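PDB 1RT8: fimbrin from Schizosaccharomyces pombe, which binds actin filaments and cross-links them, with roles in cell polarity, cytokinesis, mating and spore formation. Local coordinates for residues E16-I21 / V35-E40; F42-Q47 / H118-L123; L469-A474 / D494-R499; I488-E493 / P500-H505. All blocks are in the same frame, centred on the assembly; numbering follows the deposited sequence.

Overall arrangement
From the N terminus, interaction 1 closes the loop that follows helix 11-25 by laying residues 35-40 back on that helix. Interaction 2 follows, packing helix 43-47 on helix 117-131 and closing a loop of 70 residues; the two touch through Phe-44 and through Phe-17 on Leu-121, and belong to the first calponin-homology domain. Interactions 3 and 4 lie in the fourth, with centres about 32 to 36 Å from those of the first pair. They cross along the chain: 488-493 falls between 469-474 and 494-499, and 500-505 follows last. Interaction 3 closes a loop of 19 residues, interaction 4 one of 6. Sharing helix 492-496, they tie it and its lead-in to helices 467-483 and 500-511.

Interaction 1: residues E16-I21 / V35-E40; sequences EFIKHI and VPINTE
Thr-39, whose methyl packs on helix 11-25, gives its hydroxyl to Glu-40: OG1 donates a 3.1 Å hydrogen bond to Glu-40 OE2, reaching that oxygen on its anti side and 30° out of the carboxylate plane. Arg-15 NE makes a salt bridge to the same OE2, so one donor from the loop and one from the helix hold it. Thr-39 has OG1 between its backbone N and carbonyl carbon (chi1 67°), with CG2 anti to the carbonyl carbon. There CG2 meets Lys-19 CG at 3.7 Å, the two side chains crossing obliquely. An alanine here, lacking OG1 and CG2, would probably leave Glu-40 OE2 less firmly held and open a gap beside Lys-19 CG and Ile-18 CG2. In the first calponin-homology domain this is where the loop leaving helix 11-25 doubles back over it; the CA atoms of Ile-18 and Thr-39 are 6.1 Å apart. Ile-18 fills the middle of the contact. Its CG2 branch lies 3.7 Å from Ile-37 O and also touches Ile-37 CB. Thr-39 CG2 is 4.1 Å from the same Ile-18 methyl. The other branch ends with CD1 3.8 Å from Asn-38 O. Ile-18, Ile-21 and Ile-37 all touch Phe-44 of helix 43-47. Elsewhere on the helix, Phe-17 packs on Leu-121, Val-124 and Ile-128 of helix 117-131 and reaches Leu-250 of helix 248-261, in the second calponin-homology domain.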
# COMPACT_ATOMS: atom_id res chain seq x y z
N GLU A 16 -15.29 13.17 10.60
CA GLU A 16 -14.45 12.25 11.35
C GLU A 16 -13.03 12.15 10.80
O GLU A 16 -12.08 12.15 11.57
CB GLU A 16 -15.11 10.86 11.41
CG GLU A 16 -16.50 10.85 12.04
CD GLU A 16 -16.57 11.60 13.37
OE1 GLU A 16 -15.65 11.46 14.19
OE2 GLU A 16 -17.55 12.34 13.59
N PHE A 17 -12.89 12.06 9.48
CA PHE A 17 -11.55 11.96 8.89
C PHE A 17 -10.72 13.19 9.26
O PHE A 17 -9.56 13.08 9.63
CB PHE A 17 -11.63 11.83 7.36
CG PHE A 17 -12.18 10.51 6.89
CD1 PHE A 17 -12.56 10.33 5.57
CD2 PHE A 17 -12.32 9.44 7.77
CE1 PHE A 17 -13.08 9.12 5.13
CE2 PHE A 17 -12.83 8.22 7.34
CZ PHE A 17 -13.21 8.06 6.01
N ILE A 18 -11.33 14.37 9.15
CA ILE A 18 -10.62 15.59 9.50
C ILE A 18 -10.24 15.59 10.98
O ILE A 18 -9.16 16.04 11.35
CB ILE A 18 -11.47 16.84 9.20
CG1 ILE A 18 -11.71 16.95 7.69
CG2 ILE A 18 -10.76 18.08 9.73
CD1 ILE A 18 -12.71 18.01 7.29
N LYS A 19 -11.14 15.08 11.82
CA LYS A 19 -10.86 15.03 13.25
C LYS A 19 -9.66 14.12 13.49
O LYS A 19 -8.76 14.45 14.28
CB LYS A 19 -12.08 14.51 14.02
CG LYS A 19 -13.27 15.46 13.98
CD LYS A 19 -14.42 14.96 14.85
CE LYS A 19 -14.03 14.87 16.32
NZ LYS A 19 -15.20 14.57 17.19
N HIS A 20 -9.63 12.98 12.82
CA HIS A 20 -8.52 12.05 12.97
C HIS A 20 -7.23 12.74 12.53
O HIS A 20 -6.19 12.60 13.17
CB HIS A 20 -8.75 10.78 12.14
CG HIS A 20 -7.52 9.93 12.01
ND1 HIS A 20 -6.66 10.03 10.94
CD2 HIS A 20 -6.99 8.99 12.83
CE1 HIS A 20 -5.65 9.19 11.11
NE2 HIS A 20 -5.83 8.55 12.25
N ILE A 21 -7.31 13.49 11.45
CA ILE A 21 -6.14 14.19 10.94
C ILE A 21 -5.68 15.28 11.92
O ILE A 21 -4.49 15.54 12.06
CB ILE A 21 -6.41 14.81 9.55
CG1 ILE A 21 -6.72 13.69 8.55
CG2 ILE A 21 -5.21 15.62 9.09
CD1 ILE A 21 -7.15 14.18 7.19
N VAL A 35 -3.13 22.96 12.05
CA VAL A 35 -3.68 21.71 12.57
C VAL A 35 -5.18 21.76 12.84
O VAL A 35 -5.95 21.05 12.20
CB VAL A 35 -2.96 21.27 13.86
CG1 VAL A 35 -3.17 19.78 14.09
CG2 VAL A 35 -1.50 21.60 13.78
N PRO A 36 -5.62 22.58 13.81
CA PRO A 36 -7.05 22.64 14.09
C PRO A 36 -7.87 23.05 12.86
O PRO A 36 -8.23 24.22 12.70
CB PRO A 36 -7.14 23.67 15.22
CG PRO A 36 -5.81 23.53 15.91
CD PRO A 36 -4.87 23.44 14.75
N ILE A 37 -8.16 22.09 11.99
CA ILE A 37 -8.93 22.35 10.78
C ILE A 37 -10.42 22.17 11.05
O ILE A 37 -10.83 21.21 11.68
CB ILE A 37 -8.51 21.40 9.63
CG1 ILE A 37 -7.03 21.58 9.31
CG2 ILE A 37 -9.36 21.67 8.39
CD1 ILE A 37 -6.51 20.65 8.25
N ASN A 38 -11.23 23.11 10.55
CA ASN A 38 -12.67 23.05 10.74
C ASN A 38 -13.25 21.78 10.14
O ASN A 38 -12.90 21.39 9.02
CB ASN A 38 -13.35 24.27 10.11
CG ASN A 38 -14.86 24.22 10.24
OD1 ASN A 38 -15.39 24.14 11.35
ND2 ASN A 38 -15.55 24.27 9.11
N THR A 39 -14.16 21.14 10.87
CA THR A 39 -14.77 19.90 10.41
C THR A 39 -16.07 20.11 9.65
O THR A 39 -16.76 19.14 9.33
CB THR A 39 -15.05 18.96 11.60
OG1 THR A 39 -16.06 19.53 12.44
CG2 THR A 39 -13.79 18.75 12.42
N GLU A 40 -16.40 21.36 9.33
CA GLU A 40 -17.64 21.64 8.60
C GLU A 40 -17.48 22.51 7.35
O GLU A 40 -18.41 23.21 6.97
CB GLU A 40 -18.66 22.34 9.52
CG GLU A 40 -18.99 21.62 10.83
CD GLU A 40 -19.46 20.18 10.63
OE1 GLU A 40 -20.28 19.92 9.70
OE2 GLU A 40 -19.01 19.32 11.42

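Interaction 2: residues F42-Q47 / H118-L123; sequences FEFFDQ and HLILGL. With SO4 (sulfate ion), chain B.
Phe-44 and Phe-45 reach Ile-120 through different first torsions: CG of Phe-44 stands anti to its backbone N (chi1 175°), whereas CG of Phe-45 stands anti to its carbonyl carbon (chi1 -57°). The two rings are neighbours, with Phe-44 CD2 3.9 Å above the plane of the Phe-45 ring, over its centre. Phe-45 turns its edge to the other helix. Its CD2 is 3.5 Å from Ile-120 CG2, and Leu-121 N lies in the ring plane, 4.0 Å from Phe-45 CE2. Phe-44 CE2 also meets Ile-120 CG2, at 4.0 Å, so one methyl serves both rings. An alanine in place of Phe-45 would probably open a gap beside Ile-120 CG2 and leave the Phe-44 ring less closely packed around CD2. A sulfate ion, probably from the crystallisation liquor, sits near the start of helix 117-131, where its O2 accepts a 2.9 Å hydrogen bond from His-118 N; Glu-117 N binds the ion too. The axes of segments 43-47 and 118-123 cross at 81°. Phe-44 also touches Val-124, and Phe-45 touches Arg-14 of helix 11-25; this short helix, set across helix 117-131, belongs to the helical core of a calponin-homology domain.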
# COMPACT_ATOMS: atom_id res chain seq x y z
N PHE A 42 -15.00 23.42 3.35
CA PHE A 42 -14.04 23.07 2.29
C PHE A 42 -12.63 23.23 2.86
O PHE A 42 -11.72 22.50 2.47
CB PHE A 42 -14.23 24.01 1.06
CG PHE A 42 -13.41 23.63 -0.18
CD1 PHE A 42 -14.04 23.47 -1.43
CD2 PHE A 42 -12.03 23.43 -0.10
CE1 PHE A 42 -13.29 23.12 -2.58
CE2 PHE A 42 -11.28 23.08 -1.26
CZ PHE A 42 -11.91 22.92 -2.49
N GLU A 43 -12.47 24.17 3.79
CA GLU A 43 -11.18 24.44 4.43
C GLU A 43 -10.15 23.35 4.23
O GLU A 43 -9.06 23.60 3.71
CB GLU A 43 -11.38 24.64 5.94
CG GLU A 43 -12.03 25.94 6.31
CD GLU A 43 -11.15 27.13 5.99
OE1 GLU A 43 -10.91 27.38 4.79
OE2 GLU A 43 -10.70 27.80 6.94
N PHE A 44 -10.50 22.15 4.66
CA PHE A 44 -9.62 21.00 4.57
C PHE A 44 -9.03 20.72 3.19
O PHE A 44 -7.83 20.52 3.06
CB PHE A 44 -10.38 19.75 5.03
CG PHE A 44 -9.60 18.49 4.86
CD1 PHE A 44 -8.46 18.25 5.62
CD2 PHE A 44 -9.99 17.54 3.93
CE1 PHE A 44 -7.72 17.09 5.46
CE2 PHE A 44 -9.26 16.36 3.75
CZ PHE A 44 -8.12 16.14 4.52
N PHE A 45 -9.87 20.69 2.16
CA PHE A 45 -9.38 20.38 0.82
C PHE A 45 -8.43 21.43 0.28
O PHE A 45 -7.51 21.11 -0.49
CB PHE A 45 -10.56 20.15 -0.13
CG PHE A 45 -11.49 19.06 0.33
CD1 PHE A 45 -12.68 19.36 0.98
CD2 PHE A 45 -11.14 17.73 0.15
CE1 PHE A 45 -13.51 18.34 1.45
CE2 PHE A 45 -11.95 16.71 0.61
CZ PHE A 45 -13.14 17.02 1.26
N ASP A 46 -8.62 22.69 0.68
CA ASP A 46 -7.72 23.75 0.25
C ASP A 46 -6.41 23.56 0.98
O ASP A 46 -5.33 23.81 0.43
CB ASP A 46 -8.29 25.12 0.58
CG ASP A 46 -9.42 25.52 -0.34
OD1 ASP A 46 -9.24 25.46 -1.57
OD2 ASP A 46 -10.50 25.90 0.18
N GLN A 47 -6.50 23.12 2.23
CA GLN A 47 -5.32 22.88 3.05
C GLN A 47 -4.54 21.66 2.55
O GLN A 47 -3.39 21.47 2.95
CB GLN A 47 -5.73 22.65 4.51
CG GLN A 47 -6.25 23.89 5.21
CD GLN A 47 -5.22 25.01 5.22
OE1 GLN A 47 -4.06 24.78 5.53
NE2 GLN A 47 -5.65 26.22 4.87
N HIS A 118 -13.86 14.68 -3.74
CA HIS A 118 -14.07 13.24 -3.71
C HIS A 118 -12.76 12.48 -3.85
O HIS A 118 -12.51 11.52 -3.12
CB HIS A 118 -15.03 12.82 -4.83
CG HIS A 118 -16.46 13.16 -4.56
ND1 HIS A 118 -17.20 12.51 -3.59
CD2 HIS A 118 -17.28 14.10 -5.09
CE1 HIS A 118 -18.41 13.05 -3.54
NE2 HIS A 118 -18.48 14.01 -4.43
N LEU A 119 -11.92 12.92 -4.78
CA LEU A 119 -10.63 12.28 -4.99
C LEU A 119 -9.76 12.41 -3.74
O LEU A 119 -9.20 11.42 -3.27
CB LEU A 119 -9.94 12.92 -6.20
CG LEU A 119 -10.57 12.55 -7.55
CD1 LEU A 119 -10.12 13.50 -8.63
CD2 LEU A 119 -10.19 11.12 -7.89
N ILE A 120 -9.65 13.61 -3.18
CA ILE A 120 -8.85 13.81 -1.98
C ILE A 120 -9.38 12.99 -0.79
O ILE A 120 -8.62 12.29 -0.12
CB ILE A 120 -8.81 15.30 -1.59
CG1 ILE A 120 -7.81 16.04 -2.49
CG2 ILE A 120 -8.44 15.46 -0.11
CD1 ILE A 120 -7.74 17.53 -2.24
N LEU A 121 -10.68 13.09 -0.52
CA LEU A 121 -11.25 12.34 0.60
C LEU A 121 -11.12 10.84 0.33
O LEU A 121 -10.95 10.05 1.26
CB LEU A 121 -12.72 12.73 0.81
CG LEU A 121 -13.24 12.50 2.24
CD1 LEU A 121 -12.35 13.23 3.24
CD2 LEU A 121 -14.68 12.99 2.36
N GLY A 122 -11.19 10.46 -0.94
CA GLY A 122 -11.05 9.06 -1.30
C GLY A 122 -9.65 8.59 -0.94
O GLY A 122 -9.47 7.51 -0.38
N LEU A 123 -8.65 9.40 -1.26
CA LEU A 123 -7.26 9.09 -0.97
C LEU A 123 -7.00 9.14 0.54
O LEU A 123 -6.21 8.36 1.08
CB LEU A 123 -6.36 10.08 -1.71
CG LEU A 123 -4.85 10.01 -1.46
CD1 LEU A 123 -4.32 8.61 -1.75
CD2 LEU A 123 -4.17 11.03 -2.35
S SO4 B . -14.85 16.72 -6.98
O1 SO4 B . -15.05 17.95 -5.93
O2 SO4 B . -13.89 15.83 -6.35
O3 SO4 B . -16.00 16.15 -7.21
O4 SO4 B . -14.24 17.37 -8.11

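Interaction 3: residues L469-A474 / D494-R499; sequences LAIQNA and DIVAVR
Val-496 supplies the apolar centre of the contact, pressing its two methyls toward Ala-470 and Ile-471. CG2, anti to the carbonyl carbon and beside the backbone N, is 3.7 Å from Ala-470 CB and 3.8 Å from Ile-471 CG1; the side chains of Ile-471 and Val-496 cross at about a right angle. One turn further along helix 467-483, Ala-474 CB meets Ile-495 CB at 4.2 Å. With alanines at both positions the backbones come close, the CA atoms of Ala-470 and Val-496 being 6.2 Å apart. The charged contacts lie within the second segment. Arg-499 NH1 forms a 3.0 Å salt bridge with Asp-494 OD1, met on its anti side and 30° out of the carboxylate plane. Ala-497 CB lies 3.7 Å above the guanidinium, over its centre. Glu-493 is a second partner for NH1, while Asp-494 OD2 pairs with Arg-285 of helix 282-296, joining the fourth calponin-homology domain to the third. Backbone bonds shape the exit from helix 492-496: Val-498 N binds Ile-495 O at 2.8 Å and Arg-499 N binds Asp-494 O at 3.0 Å. Val-498 has positive phi (51°), completing a Schellman motif, and Arg-499 is already the N-cap residue of helix 500-511. A short helix packed on a long one and turning at once into the last helix is an arrangement of the calponin-homology fold.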
# COMPACT_ATOMS: atom_id res chain seq x y z
N LEU A 469 22.82 4.53 8.31
CA LEU A 469 23.11 5.66 7.43
C LEU A 469 22.79 5.29 5.97
O LEU A 469 22.31 6.13 5.21
CB LEU A 469 24.58 6.07 7.57
CG LEU A 469 24.97 6.69 8.92
CD1 LEU A 469 26.47 6.93 8.95
CD2 LEU A 469 24.21 8.00 9.12
N ALA A 470 23.05 4.05 5.59
CA ALA A 470 22.77 3.61 4.23
C ALA A 470 21.26 3.68 3.97
O ALA A 470 20.83 4.22 2.96
CB ALA A 470 23.27 2.20 4.02
N ILE A 471 20.47 3.15 4.91
CA ILE A 471 19.01 3.17 4.76
C ILE A 471 18.47 4.59 4.62
O ILE A 471 17.51 4.82 3.87
CB ILE A 471 18.31 2.46 5.95
CG1 ILE A 471 18.36 0.94 5.78
CG2 ILE A 471 16.84 2.87 6.02
CD1 ILE A 471 19.74 0.38 5.64
N GLN A 472 19.07 5.54 5.32
CA GLN A 472 18.64 6.94 5.22
C GLN A 472 18.94 7.47 3.82
O GLN A 472 18.14 8.22 3.25
CB GLN A 472 19.35 7.79 6.27
CG GLN A 472 19.08 7.34 7.69
CD GLN A 472 19.86 8.11 8.73
OE1 GLN A 472 19.79 7.81 9.92
NE2 GLN A 472 20.62 9.11 8.28
N ASN A 473 20.08 7.08 3.27
CA ASN A 473 20.44 7.52 1.92
C ASN A 473 19.44 6.92 0.92
O ASN A 473 18.95 7.61 0.03
CB ASN A 473 21.86 7.04 1.54
CG ASN A 473 22.95 7.94 2.09
OD1 ASN A 473 22.70 9.08 2.48
ND2 ASN A 473 24.18 7.44 2.08
N ALA A 474 19.13 5.64 1.10
CA ALA A 474 18.20 4.94 0.22
C ALA A 474 16.78 5.50 0.32
O ALA A 474 16.10 5.66 -0.70
CB ALA A 474 18.20 3.45 0.54
N ASP A 494 16.03 -2.78 0.16
CA ASP A 494 16.34 -3.55 -1.04
C ASP A 494 17.61 -3.03 -1.71
O ASP A 494 18.37 -3.80 -2.32
CB ASP A 494 15.15 -3.52 -1.99
CG ASP A 494 13.92 -4.16 -1.38
OD1 ASP A 494 14.05 -5.25 -0.79
OD2 ASP A 494 12.81 -3.58 -1.50
N ILE A 495 17.85 -1.73 -1.60
CA ILE A 495 19.06 -1.13 -2.16
C ILE A 495 20.25 -1.41 -1.22
O ILE A 495 21.32 -1.84 -1.67
CB ILE A 495 18.88 0.40 -2.34
CG1 ILE A 495 17.93 0.67 -3.51
CG2 ILE A 495 20.23 1.07 -2.56
CD1 ILE A 495 17.54 2.14 -3.64
N VAL A 496 20.06 -1.18 0.08
CA VAL A 496 21.13 -1.42 1.06
C VAL A 496 21.64 -2.87 1.01
O VAL A 496 22.85 -3.12 1.13
CB VAL A 496 20.65 -1.08 2.50
CG1 VAL A 496 21.72 -1.48 3.53
CG2 VAL A 496 20.36 0.41 2.59
N ALA A 497 20.72 -3.82 0.80
CA ALA A 497 21.07 -5.23 0.71
C ALA A 497 21.50 -5.61 -0.72
O ALA A 497 21.87 -6.76 -0.98
CB ALA A 497 19.88 -6.08 1.15
N VAL A 498 21.44 -4.65 -1.63
CA VAL A 498 21.82 -4.86 -3.02
C VAL A 498 21.16 -6.07 -3.68
O VAL A 498 21.84 -6.95 -4.20
CB VAL A 498 23.35 -4.99 -3.18
CG1 VAL A 498 23.73 -4.88 -4.65
CG2 VAL A 498 24.05 -3.91 -2.38
N ARG A 499 19.83 -6.12 -3.63
CA ARG A 499 19.09 -7.22 -4.25
C ARG A 499 19.02 -6.80 -5.71
O ARG A 499 18.23 -5.94 -6.09
CB ARG A 499 17.72 -7.32 -3.58
CG ARG A 499 17.88 -7.68 -2.09
CD ARG A 499 16.61 -7.58 -1.23
NE ARG A 499 16.85 -8.16 0.09
CZ ARG A 499 16.53 -7.59 1.24
NH1 ARG A 499 15.93 -6.41 1.26
NH2 ARG A 499 16.83 -8.21 2.38

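Interaction 4: residues I488-E493 / P500-H505; sequences IFILPE and PRLVLH
His-505 brings its imidazole edge to the backbone of Phe-489, whose N lies in the ring plane 3.2 Å from His-505 CE1. Beside this, His-505 NE2 is 3.8 Å from Phe-489 CD1. The two rings meet at their rims without stacking, with centroids 6.0 Å apart and planes 21° from parallel. On the other nitrogen, Ile-490 CG2 lies 3.7 Å from His-505 ND1, and the model has no polar partner for this buried atom; a charged imidazole would probably be costly here. The same Ile-490 methyl meets Leu-502 CB at 3.7 Å, one turn before His-505 on the helix, while Ile-490 CD1 sits 3.8 Å from Leu-502 O. Ile-490 thus fits between the two side chains and runs antiparallel past each of them. Its CG1 stands between the backbone N and carbonyl carbon (chi1 59°), which puts CG2, the methyl that meets both partners, anti to that carbon. In the fourth calponin-homology domain, the loop leading into helix 492-496 packs in this way against the first turns of helix 500-511. Further out, Ile-488 packs on Ala-481 of helix 467-483 and on Phe-506 and Ser-509, while its O accepts a hydrogen bond from Arg-482 NH2. Helix 379-397 of the third domain adds Met-390 against His-505, and its Trp-387 forms a cation-pi pair with Arg-501. Leu-491 N is hydrogen-bonded to Asp-494 OD2, a bond at the turn into helix 492-496.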
# COMPACT_ATOMS: atom_id res chain seq x y z
N ILE A 488 7.92 3.54 -7.91
CA ILE A 488 8.84 2.61 -7.26
C ILE A 488 8.14 1.70 -6.26
O ILE A 488 7.39 2.17 -5.40
CB ILE A 488 9.94 3.41 -6.52
CG1 ILE A 488 10.65 4.32 -7.51
CG2 ILE A 488 10.93 2.47 -5.85
CD1 ILE A 488 11.54 5.33 -6.87
N PHE A 489 8.39 0.40 -6.37
CA PHE A 489 7.76 -0.57 -5.49
C PHE A 489 8.72 -1.22 -4.50
O PHE A 489 8.33 -2.14 -3.79
CB PHE A 489 7.06 -1.65 -6.31
CG PHE A 489 5.91 -1.14 -7.13
CD1 PHE A 489 5.90 -1.28 -8.51
CD2 PHE A 489 4.83 -0.52 -6.51
CE1 PHE A 489 4.83 -0.80 -9.27
CE2 PHE A 489 3.75 -0.03 -7.27
CZ PHE A 489 3.76 -0.17 -8.65
N ILE A 490 9.96 -0.75 -4.45
CA ILE A 490 10.93 -1.30 -3.51
C ILE A 490 11.03 -0.42 -2.27
O ILE A 490 10.48 0.68 -2.23
CB ILE A 490 12.34 -1.41 -4.14
CG1 ILE A 490 12.83 -0.03 -4.60
CG2 ILE A 490 12.31 -2.38 -5.30
CD1 ILE A 490 14.31 -0.03 -5.00
N LEU A 491 11.74 -0.92 -1.26
CA LEU A 491 11.97 -0.20 -0.02
C LEU A 491 13.47 0.09 0.08
O LEU A 491 14.28 -0.49 -0.66
CB LEU A 491 11.54 -1.04 1.19
CG LEU A 491 10.04 -1.19 1.50
CD1 LEU A 491 9.86 -2.19 2.64
CD2 LEU A 491 9.44 0.16 1.88
N PRO A 492 13.87 0.99 0.99
CA PRO A 492 15.29 1.32 1.14
C PRO A 492 16.18 0.09 1.34
O PRO A 492 17.26 -0.02 0.76
CB PRO A 492 15.29 2.23 2.36
CG PRO A 492 13.96 2.95 2.24
CD PRO A 492 13.03 1.82 1.86
N GLU A 493 15.70 -0.84 2.15
CA GLU A 493 16.45 -2.05 2.45
C GLU A 493 16.81 -2.88 1.23
O GLU A 493 17.80 -3.61 1.24
CB GLU A 493 15.67 -2.90 3.46
CG GLU A 493 14.46 -3.60 2.87
CD GLU A 493 13.83 -4.56 3.84
OE1 GLU A 493 12.95 -4.14 4.62
OE2 GLU A 493 14.22 -5.74 3.84
N PRO A 500 19.88 -7.39 -6.56
CA PRO A 500 20.01 -7.13 -8.00
C PRO A 500 18.77 -6.82 -8.83
O PRO A 500 18.74 -5.81 -9.52
CB PRO A 500 20.80 -8.34 -8.51
CG PRO A 500 20.53 -9.39 -7.48
CD PRO A 500 20.60 -8.62 -6.20
N ARG A 501 17.77 -7.69 -8.79
CA ARG A 501 16.56 -7.43 -9.57
C ARG A 501 15.81 -6.20 -9.07
O ARG A 501 15.21 -5.47 -9.86
CB ARG A 501 15.61 -8.63 -9.51
CG ARG A 501 16.18 -9.88 -10.12
CD ARG A 501 15.21 -11.01 -9.92
NE ARG A 501 15.60 -12.19 -10.65
CZ ARG A 501 15.05 -13.39 -10.48
NH1 ARG A 501 14.07 -13.55 -9.60
NH2 ARG A 501 15.46 -14.41 -11.22
N LEU A 502 15.85 -5.98 -7.77
CA LEU A 502 15.15 -4.84 -7.21
C LEU A 502 15.91 -3.56 -7.50
O LEU A 502 15.31 -2.51 -7.69
CB LEU A 502 14.91 -5.05 -5.71
CG LEU A 502 14.20 -6.38 -5.39
CD1 LEU A 502 13.82 -6.46 -3.91
CD2 LEU A 502 12.94 -6.50 -6.25
N VAL A 503 17.24 -3.65 -7.55
CA VAL A 503 18.03 -2.47 -7.87
C VAL A 503 17.74 -2.10 -9.33
O VAL A 503 17.58 -0.93 -9.66
CB VAL A 503 19.55 -2.71 -7.72
CG1 VAL A 503 20.33 -1.57 -8.37
CG2 VAL A 503 19.92 -2.82 -6.23
N LEU A 504 17.66 -3.10 -10.20
CA LEU A 504 17.41 -2.82 -11.61
C LEU A 504 16.03 -2.20 -11.81
O LEU A 504 15.88 -1.29 -12.62
CB LEU A 504 17.58 -4.11 -12.45
CG LEU A 504 17.56 -3.95 -13.98
CD1 LEU A 504 18.29 -5.12 -14.67
CD2 LEU A 504 16.13 -3.84 -14.45
N HIS A 505 15.04 -2.67 -11.06
CA HIS A 505 13.68 -2.11 -11.14
C HIS A 505 13.71 -0.62 -10.81
O HIS A 505 13.08 0.19 -11.47
CB HIS A 505 12.75 -2.84 -10.16
CG HIS A 505 11.45 -2.13 -9.89
ND1 HIS A 505 11.22 -1.43 -8.72
CD2 HIS A 505 10.31 -2.03 -10.62
CE1 HIS A 505 10.00 -0.93 -8.74
NE2 HIS A 505 9.43 -1.28 -9.89